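Local coordinates for protein amino Transferase (Eubacterium rectale, PDB 3ELE) that probably transfers amino groups between amino acids and keto acids as a pyridoxal-5'-phosphate-dependent aminotransferase of the class I and II family, at residues 26-29 and 30-33; 244-247 and 248-251; 250-253 and 254-257. One frame throughout, in Å; residues are numbered along the deposited sequence.

Contact 1: residues 26-29 and 30-33; sequences KKRA and AIVG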
# COMPACT_ATOMS: atom_id res chain seq x y z
N LYS A 26 16.65 -17.81 -16.98
CA LYS A 26 17.75 -16.86 -17.20
C LYS A 26 19.10 -17.56 -17.13
O LYS A 26 19.99 -17.27 -17.94
CB LYS A 26 17.72 -15.68 -16.22
CG LYS A 26 16.49 -14.80 -16.37
CD LYS A 26 16.68 -13.41 -15.75
CE LYS A 26 16.89 -13.49 -14.24
NZ LYS A 26 17.01 -12.15 -13.55
N LYS A 27 19.24 -18.49 -16.18
CA LYS A 27 20.45 -19.33 -16.03
C LYS A 27 20.62 -20.24 -17.24
O LYS A 27 21.73 -20.43 -17.72
CB LYS A 27 20.43 -20.15 -14.71
CG LYS A 27 20.54 -19.27 -13.46
CD LYS A 27 20.53 -20.05 -12.12
CE LYS A 27 19.17 -20.66 -11.81
NZ LYS A 27 19.01 -21.19 -10.42
N ARG A 28 19.50 -20.79 -17.73
CA ARG A 28 19.48 -21.61 -18.95
C ARG A 28 19.79 -20.79 -20.22
O ARG A 28 20.44 -21.30 -21.14
CB ARG A 28 18.15 -22.36 -19.10
CG ARG A 28 17.94 -23.56 -18.14
CD ARG A 28 19.01 -24.65 -18.23
NE ARG A 28 19.07 -25.28 -19.55
CZ ARG A 28 20.03 -26.09 -19.98
NH1 ARG A 28 21.10 -26.39 -19.24
NH2 ARG A 28 19.92 -26.60 -21.20
N ALA A 29 19.33 -19.54 -20.26
CA ALA A 29 19.61 -18.61 -21.36
C ALA A 29 21.12 -18.41 -21.51
O ALA A 29 21.62 -18.37 -22.63
CB ALA A 29 18.91 -17.26 -21.15
N ALA A 30 21.82 -18.29 -20.38
CA ALA A 30 23.29 -18.17 -20.37
C ALA A 30 24.00 -19.38 -20.99
O ALA A 30 25.05 -19.22 -21.61
CB ALA A 30 23.80 -17.94 -18.92
N ILE A 31 23.40 -20.57 -20.86
CA ILE A 31 23.99 -21.82 -21.34
C ILE A 31 23.61 -22.16 -22.78
O ILE A 31 24.49 -22.50 -23.57
CB ILE A 31 23.63 -23.00 -20.38
CG1 ILE A 31 24.14 -22.70 -18.96
CG2 ILE A 31 24.23 -24.32 -20.88
CD1 ILE A 31 23.72 -23.71 -17.94
N VAL A 32 22.32 -22.06 -23.12
CA VAL A 32 21.78 -22.42 -24.45
C VAL A 32 21.25 -21.26 -25.31
O VAL A 32 20.80 -21.51 -26.42
CB VAL A 32 20.63 -23.49 -24.32
CG1 VAL A 32 21.11 -24.73 -23.55
CG2 VAL A 32 19.39 -22.90 -23.69
N GLY A 33 21.28 -20.02 -24.81
CA GLY A 33 20.78 -18.85 -25.56
C GLY A 33 19.30 -18.63 -25.28
O GLY A 33 18.54 -19.59 -25.17
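Arg28 O takes two backbone donors from the next turn of helix 17-32: Val32 N lies 2.8 Å from it in a nearly straight bond (N-H...O 173°), while Ile31 N adds a weak, bent bond at 3.1 Å. Here an i+3 donor joins the regular i+4 one in the last turn of the helix. One residue on, Gly33 N reaches Ala29 O at 2.8 Å along a more bent path. Gly33 is the first residue to leave helical angles; at its backbone angles, with phi positive, a beta-carbon would be jammed against the carbonyl oxygen of Val32.

The side chain of Arg28 follows the same turn. Bends at chi2 and chi3 (-58° and -61°) bring its guanidinium back alongside the last residues, which it meets obliquely: NH2 sits 3.2 Å from Val32 CG1 and NH1 is 4.0 Å from Ile31 CD1. Val32 sends its other branch to the backbone, CG2 lying 3.2 Å from Arg28 O. Beyond the turn, Arg28 NE forms a salt bridge with Asp356. A leucine at this place would probably leave the Asp356 carboxylate without its charge partner and Val32 CG1 without its guanidinium neighbour. The contact is thus mixed in character: aliphatic branches rest against a guanidinium whose charge is met by an acid from a distant part of the chain, joining the helix end to the loop that holds Asp356.

Contact 2: residues 244-247 and 248-251; sequences YSYS and KSLS. With PLP (pyridoxal-5'-phosphate), chain E.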
# COMPACT_ATOMS: atom_id res chain seq x y z
N TYR A 244 -10.57 -3.77 -8.96
CA TYR A 244 -10.02 -3.52 -10.26
C TYR A 244 -8.65 -2.85 -10.12
O TYR A 244 -8.31 -2.32 -9.07
CB TYR A 244 -11.01 -2.64 -11.04
CG TYR A 244 -10.57 -2.39 -12.46
CD1 TYR A 244 -10.74 -3.38 -13.45
CD2 TYR A 244 -9.90 -1.21 -12.80
CE1 TYR A 244 -10.30 -3.17 -14.75
CE2 TYR A 244 -9.45 -0.99 -14.11
CZ TYR A 244 -9.66 -1.96 -15.08
OH TYR A 244 -9.21 -1.72 -16.36
N SER A 245 -7.84 -2.98 -11.16
CA SER A 245 -6.59 -2.25 -11.27
C SER A 245 -6.26 -2.03 -12.74
O SER A 245 -6.79 -2.72 -13.61
CB SER A 245 -5.45 -2.96 -10.55
OG SER A 245 -4.92 -4.03 -11.31
N TYR A 246 -5.36 -1.08 -12.99
CA TYR A 246 -4.88 -0.74 -14.33
C TYR A 246 -3.59 -1.48 -14.71
O TYR A 246 -2.93 -1.11 -15.68
CB TYR A 246 -4.76 0.79 -14.47
CG TYR A 246 -6.10 1.47 -14.30
CD1 TYR A 246 -6.57 1.82 -13.03
CD2 TYR A 246 -6.93 1.72 -15.40
CE1 TYR A 246 -7.81 2.42 -12.85
CE2 TYR A 246 -8.20 2.34 -15.23
CZ TYR A 246 -8.63 2.68 -13.95
OH TYR A 246 -9.85 3.28 -13.73
N SER A 247 -3.26 -2.55 -13.96
CA SER A 247 -2.05 -3.33 -14.17
C SER A 247 -2.02 -4.02 -15.54
O SER A 247 -0.96 -4.07 -16.17
CB SER A 247 -1.86 -4.36 -13.05
OG SER A 247 -1.78 -3.72 -11.76
N LYS A 248 -3.16 -4.51 -16.01
CA LYS A 248 -3.26 -5.20 -17.32
C LYS A 248 -3.82 -4.35 -18.44
O LYS A 248 -3.32 -4.40 -19.58
CB LYS A 248 -4.09 -6.48 -17.18
CG LYS A 248 -3.35 -7.63 -16.53
CD LYS A 248 -3.34 -7.58 -15.03
CE LYS A 248 -2.28 -8.50 -14.44
NZ LYS A 248 -2.27 -8.38 -12.96
N SER A 249 -4.87 -3.59 -18.12
CA SER A 249 -5.56 -2.73 -19.09
C SER A 249 -4.64 -1.64 -19.65
O SER A 249 -4.61 -1.44 -20.85
CB SER A 249 -6.83 -2.13 -18.46
OG SER A 249 -6.52 -1.23 -17.42
N LEU A 250 -3.86 -1.00 -18.78
CA LEU A 250 -2.89 0.04 -19.15
C LEU A 250 -1.41 -0.43 -19.08
O LEU A 250 -0.53 0.37 -19.37
CB LEU A 250 -3.10 1.29 -18.27
CG LEU A 250 -4.37 2.11 -18.50
CD1 LEU A 250 -4.50 3.19 -17.41
CD2 LEU A 250 -4.39 2.74 -19.91
N SER A 251 -1.15 -1.69 -18.72
CA SER A 251 0.23 -2.21 -18.58
C SER A 251 1.06 -1.42 -17.55
O SER A 251 2.25 -1.12 -17.78
CB SER A 251 0.95 -2.33 -19.94
OG SER A 251 0.35 -3.33 -20.72
N1 PLP E . -5.80 -10.90 -9.43
C2 PLP E . -5.35 -11.81 -10.39
C2A PLP E . -6.24 -12.95 -10.79
C3 PLP E . -4.09 -11.64 -11.00
O3 PLP E . -3.65 -12.51 -11.96
C4 PLP E . -3.25 -10.57 -10.61
C4A PLP E . -1.78 -10.71 -10.96
O4A PLP E . -1.03 -11.32 -10.21
C5 PLP E . -3.74 -9.65 -9.62
C6 PLP E . -5.01 -9.83 -9.03
C5A PLP E . -2.91 -8.49 -9.11
O4P PLP E . -3.11 -7.31 -9.81
P PLP E . -2.39 -5.98 -9.25
O1P PLP E . -3.26 -4.78 -9.51
O2P PLP E . -1.12 -5.75 -10.02
O3P PLP E . -2.09 -6.08 -7.79
O HOH W 1 -6.01 -4.15 -15.51
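A hydroxyl-to-hydroxyl bond joins the end of a strand to the loop that follows it: Ser249 OG donates to Tyr244 OH across 2.9 Å. With chi1 at 67°, Ser249 swings its hydroxyl back toward the strand; Tyr244 OH is also hydrogen-bonded to Glu222, so this strand hydroxyl is bonded to both Ser249 and Glu222. The setting is the Ser-x-Ser-Lys stretch of a fold type I aminotransferase, placed where strand 240-245 of the large mixed sheet gives way to a loop.

Away from the cofactor the loop is tied to itself. Leu250 N donates to Tyr246 O, and a water bridges Ser245 O to Ser249 N. Leu250 lies alongside Tyr246, its CD1 3.5 Å from ring atom CD2, while Tyr244 puts its edge, CE2, over the centre of the Tyr246 ring, a T-shaped (edge-to-face) stack.

Toward pyridoxal-5'-phosphate, the two serines meet the phosphate. Ser245 OG donates to O1P at 2.6 Å. Ser247 OG lies within reach of both O1P and O2P, 2.8 Å from the latter, and its single proton could serve either.

The next residue, Lys248, sends its amine to the aldehyde carbon C4A of the same cofactor, and corresponds to the lysine that in this family forms the internal aldimine. A weak hydrogen bond joins the amine to Tyr72 of the second subunit. As modelled, with an oxygen on C4A, the lysine and cofactor are not covalently joined: after a bend at chi2 (82°) the rest of the chain runs extended, bringing Lys248 NZ 3.1 Å from C4A.

Contact 3: residues 250-253 and 254-257; sequences LSLP and GERI. With PLP (pyridoxal-5'-phosphate), chain E.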
# COMPACT_ATOMS: atom_id res chain seq x y z
N LEU A 250 -3.86 -1.00 -18.78
CA LEU A 250 -2.89 0.04 -19.15
C LEU A 250 -1.41 -0.43 -19.08
O LEU A 250 -0.53 0.37 -19.37
CB LEU A 250 -3.10 1.29 -18.27
CG LEU A 250 -4.37 2.11 -18.50
CD1 LEU A 250 -4.50 3.19 -17.41
CD2 LEU A 250 -4.39 2.74 -19.91
N SER A 251 -1.15 -1.69 -18.72
CA SER A 251 0.23 -2.21 -18.58
C SER A 251 1.06 -1.42 -17.55
O SER A 251 2.25 -1.12 -17.78
CB SER A 251 0.95 -2.33 -19.94
OG SER A 251 0.35 -3.33 -20.72
N LEU A 252 0.42 -1.11 -16.42
CA LEU A 252 1.04 -0.35 -15.34
C LEU A 252 1.09 -1.16 -14.02
O LEU A 252 0.75 -0.61 -12.97
CB LEU A 252 0.28 0.98 -15.16
CG LEU A 252 0.07 1.90 -16.36
CD1 LEU A 252 -0.74 3.10 -15.99
CD2 LEU A 252 1.41 2.33 -16.99
N PRO A 253 1.56 -2.44 -14.07
CA PRO A 253 1.56 -3.25 -12.84
C PRO A 253 2.43 -2.73 -11.69
O PRO A 253 2.07 -2.91 -10.53
CB PRO A 253 2.04 -4.62 -13.31
CG PRO A 253 2.81 -4.38 -14.47
CD PRO A 253 2.17 -3.21 -15.17
N GLY A 254 3.56 -2.14 -12.03
CA GLY A 254 4.46 -1.54 -11.06
C GLY A 254 4.02 -0.19 -10.51
O GLY A 254 4.59 0.24 -9.53
N GLU A 255 3.03 0.47 -11.14
CA GLU A 255 2.55 1.80 -10.68
C GLU A 255 1.53 1.80 -9.53
O GLU A 255 1.37 2.81 -8.84
CB GLU A 255 2.09 2.63 -11.88
CG GLU A 255 3.12 2.74 -13.05
CD GLU A 255 4.51 3.24 -12.65
OE1 GLU A 255 4.79 3.54 -11.47
OE2 GLU A 255 5.38 3.36 -13.56
N ARG A 256 0.87 0.66 -9.29
CA ARG A 256 -0.00 0.44 -8.13
C ARG A 256 -1.20 1.40 -8.11
O ARG A 256 -1.25 2.34 -7.32
CB ARG A 256 0.81 0.52 -6.80
CG ARG A 256 2.18 -0.17 -6.80
CD ARG A 256 2.15 -1.56 -7.40
NE ARG A 256 1.27 -2.45 -6.67
CZ ARG A 256 0.47 -3.39 -7.17
NH1 ARG A 256 0.27 -3.54 -8.46
NH2 ARG A 256 -0.24 -4.14 -6.33
N ILE A 257 -2.14 1.18 -9.02
CA ILE A 257 -3.35 2.01 -9.09
C ILE A 257 -4.57 1.16 -9.46
O ILE A 257 -4.60 0.47 -10.48
CB ILE A 257 -3.14 3.23 -10.03
CG1 ILE A 257 -4.38 4.15 -10.06
CG2 ILE A 257 -2.69 2.78 -11.45
CD1 ILE A 257 -4.78 4.74 -8.74
N1 PLP E . -5.80 -10.90 -9.43
C2 PLP E . -5.35 -11.81 -10.39
C2A PLP E . -6.24 -12.95 -10.79
C3 PLP E . -4.09 -11.64 -11.00
O3 PLP E . -3.65 -12.51 -11.96
C4 PLP E . -3.25 -10.57 -10.61
C4A PLP E . -1.78 -10.71 -10.96
O4A PLP E . -1.03 -11.32 -10.21
C5 PLP E . -3.74 -9.65 -9.62
C6 PLP E . -5.01 -9.83 -9.03
C5A PLP E . -2.91 -8.49 -9.11
O4P PLP E . -3.11 -7.31 -9.81
P PLP E . -2.39 -5.98 -9.25
O1P PLP E . -3.26 -4.78 -9.51
O2P PLP E . -1.12 -5.75 -10.02
O3P PLP E . -2.09 -6.08 -7.79
O HOH W 2 -1.25 -1.10 -11.06
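The backbone makes a type I beta turn from Leu252 to Glu255, with Pro253 and Gly254 at its corners, and Glu255 N closes the bend on Leu252 O at 3.1 Å; a water that donates to Leu252 O and accepts from Ile257 N ties the turn to Ile257, just before strand 258-261. Arg256 then adopts positive phi, and its side chain, bent at chi2 and chi3 (-47° and -61°), doubles back to the turn. There NH1 meets Pro253 O at 2.8 Å, in the plane of that carbonyl. The same nitrogen gives a second bond to phosphate oxygen O2P of pyridoxal-5'-phosphate, 3.0 Å away, while NH2 reaches O3P at 3.1 Å. With the phosphorus at its edge and in its plane, the guanidinium grips two oxygens as a fork, and Pro253 O helps fix its rotation.

Glu255 rests its CG against Leu252 CB at 4.0 Å, then leads its carboxylate away to His70 and the backbone of Leu291 of the second subunit. An arginine gripping the phosphate with two nitrogens, as here, is characteristic of the cofactor phosphate site in fold type I aminotransferases.

In the fold
Contact 1 comes first along the chain, at the end of helix 17-32 on the surface, its centre about 30 Å from the centre of the chain. Much later, contact 2 begins at the end of strand 240-245 and runs into the loop that carries contact 3, before strand 258-261, the antiparallel neighbour of 240-245 in the seven-stranded mixed sheet. Their centres are only 6 Å apart, they share Leu250 and Ser251, and Tyr246 N probably bonds to Ile257 O where they meet. Both reach one cofactor and the second subunit, so a single strand-to-strand connection supplies much of the phosphate site. Contact 1, its nearest atoms about 16 Å from contact 3, shapes a peripheral helix end instead.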